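Long-range contact in putative cytoplasmic protein (Salmonella typhimurium, PDB 4JUR), which is probably a type VI secretion amidase effector of the Tae4 family, expected to cleave amide bonds in the peptidoglycan of rival bacteria: residues G107-I112 and V169-I174. Residues are numbered along the deposited sequence; the frame is centred on the assembly and turned at random.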
loop_
_atom_site.group_PDB
_atom_site.type_symbol
_atom_site.label_atom_id
_atom_site.label_comp_id
_atom_site.label_asym_id
_atom_site.label_seq_id
_atom_site.Cartn_x
_atom_site.Cartn_y
_atom_site.Cartn_z
ATOM N N GLY A 107 30.515 -2.656 26.721
ATOM C CA GLY A 107 30.102 -2.609 28.111
ATOM C C GLY A 107 29.383 -1.336 28.507
ATOM O O GLY A 107 28.935 -0.573 27.662
ATOM N N LYS A 108 29.269 -1.116 29.810
ATOM C CA LYS A 108 28.547 0.038 30.331
ATOM C C LYS A 108 29.125 1.362 29.832
ATOM O O LYS A 108 30.335 1.576 29.863
ATOM C CB LYS A 108 28.511 0.006 31.862
ATOM C CG LYS A 108 29.868 -0.056 32.526
ATOM C CD LYS A 108 29.841 0.621 33.890
ATOM C CE LYS A 108 31.227 0.613 34.533
ATOM N NZ LYS A 108 32.250 1.213 33.616
ATOM N N PRO A 109 28.249 2.265 29.376
ATOM C CA PRO A 109 28.715 3.575 28.921
ATOM C C PRO A 109 29.278 4.359 30.088
ATOM O O PRO A 109 29.148 3.954 31.231
ATOM C CB PRO A 109 27.419 4.252 28.483
ATOM C CG PRO A 109 26.423 3.707 29.429
ATOM C CD PRO A 109 26.787 2.244 29.552
ATOM N N ASP A 110 29.872 5.500 29.801
ATOM C CA ASP A 110 30.393 6.360 30.852
ATOM C C ASP A 110 29.408 7.454 31.183
ATOM O O ASP A 110 29.478 8.064 32.254
ATOM C CB ASP A 110 31.727 6.949 30.413
ATOM C CG ASP A 110 32.694 5.880 30.043
ATOM O OD1 ASP A 110 33.129 5.163 30.976
ATOM O OD2 ASP A 110 32.970 5.707 28.833
ATOM N N LEU A 111 28.482 7.707 30.265
ATOM C CA LEU A 111 27.527 8.760 30.536
ATOM C C LEU A 111 26.162 8.439 29.971
ATOM O O LEU A 111 26.057 8.002 28.836
ATOM C CB LEU A 111 28.056 10.062 29.944
ATOM C CG LEU A 111 27.674 11.382 30.597
ATOM C CD1 LEU A 111 27.940 11.312 32.088
ATOM C CD2 LEU A 111 28.493 12.491 29.963
ATOM N N ILE A 112 25.119 8.652 30.766
ATOM C CA ILE A 112 23.746 8.593 30.270
ATOM C C ILE A 112 23.019 9.868 30.719
ATOM O O ILE A 112 23.106 10.252 31.882
ATOM C CB ILE A 112 23.002 7.345 30.774
ATOM C CG1 ILE A 112 23.651 6.074 30.214
ATOM C CG2 ILE A 112 21.538 7.405 30.373
ATOM C CD1 ILE A 112 22.989 4.800 30.678
ATOM N N VAL A 169 17.344 10.626 25.198
ATOM C CA VAL A 169 18.504 10.265 25.998
ATOM C C VAL A 169 19.769 10.317 25.155
ATOM O O VAL A 169 19.751 9.994 23.976
ATOM C CB VAL A 169 18.319 8.906 26.724
ATOM C CG1 VAL A 169 17.330 8.018 25.992
ATOM C CG2 VAL A 169 19.643 8.206 26.944
ATOM N N GLY A 170 20.853 10.806 25.739
ATOM C CA GLY A 170 22.127 10.743 25.072
ATOM C C GLY A 170 23.041 9.878 25.906
ATOM O O GLY A 170 23.075 10.002 27.128
ATOM N N THR A 171 23.775 8.980 25.267
ATOM C CA THR A 171 24.730 8.195 26.021
ATOM C C THR A 171 26.104 8.164 25.354
ATOM O O THR A 171 26.217 8.159 24.130
ATOM C CB THR A 171 24.184 6.782 26.414
ATOM O OG1 THR A 171 25.100 5.767 25.996
ATOM C CG2 THR A 171 22.811 6.525 25.819
ATOM N N LEU A 172 27.146 8.180 26.181
ATOM C CA LEU A 172 28.518 8.339 25.707
ATOM C C LEU A 172 29.463 7.276 26.266
ATOM O O LEU A 172 29.539 7.064 27.495
ATOM C CB LEU A 172 29.056 9.707 26.099
ATOM C CG LEU A 172 30.482 9.929 25.616
ATOM C CD1 LEU A 172 30.438 10.557 24.236
ATOM C CD2 LEU A 172 31.260 10.795 26.581
ATOM N N TRP A 173 30.152 6.605 25.349
ATOM C CA TRP A 173 31.305 5.792 25.672
ATOM C C TRP A 173 32.542 6.591 25.295
ATOM O O TRP A 173 32.759 6.926 24.124
ATOM C CB TRP A 173 31.314 4.505 24.870
ATOM C CG TRP A 173 30.232 3.554 25.193
ATOM C CD1 TRP A 173 30.310 2.490 26.026
ATOM C CD2 TRP A 173 28.910 3.553 24.656
ATOM N NE1 TRP A 173 29.110 1.824 26.054
ATOM C CE2 TRP A 173 28.232 2.458 25.220
ATOM C CE3 TRP A 173 28.227 4.382 23.762
ATOM C CZ2 TRP A 173 26.902 2.160 24.917
ATOM C CZ3 TRP A 173 26.903 4.081 23.458
ATOM C CH2 TRP A 173 26.257 2.978 24.033
ATOM N N ILE A 174 33.349 6.890 26.303
ATOM C CA ILE A 174 34.580 7.610 26.101
ATOM C C ILE A 174 35.570 6.774 25.286
ATOM O O ILE A 174 35.711 5.570 25.482
ATOM C CB ILE A 174 35.161 8.056 27.447
ATOM C CG1 ILE A 174 34.271 9.143 28.038
ATOM C CG2 ILE A 174 36.602 8.572 27.307
ATOM C CD1 ILE A 174 34.635 9.500 29.462
#
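P109 lies over one face of the W173 indole while the carbonyl of G107 meets the same ring at its edge. The CH-pi contact comes from P109 CA, 3.6 Å from the centroid of the five-membered ring of W173, and P109 CB sits farther out toward the rim, near W173 CE2. W173 NE1 donates to G107 O at 2.9 Å, with the acceptor almost exactly in the ring plane, and the bond is nearly straight (168° at the hydrogen). CG of W173 stands anti to its own carbonyl carbon (chi1 -67°), which swings the indole back toward the loop although its CB starts off away from it. L102, T103 and M106 of helix 95-106 also touch this indole, so W173 ties the helix end and the loop after it to strand 166-174.

Next comes a classic beta bulge: D110 N (2.8 Å) and L111 N (3.0 Å) both donate to L172 O. L172 N returns a bond to L111 O, and the two leucines pack CB to CB on one face of the sheet. On the other face I112 runs alongside T171, and its CG2 reaches V169 CG2 at 4.0 Å.

The side chains of D110 and I174 cross at about a right angle. D110 OD2 accepts I174 N at 2.8 Å on the anti side of the carboxylate, and also forms a salt bridge with R18.

Held by a backbone N-H and a guanidinium, the D110 carboxylate is likely to stay charged; beyond the bulge it, and not a backbone carbonyl, takes the N-H of I174, next to strand 111-114, an outermost strand of the sheet within this chain.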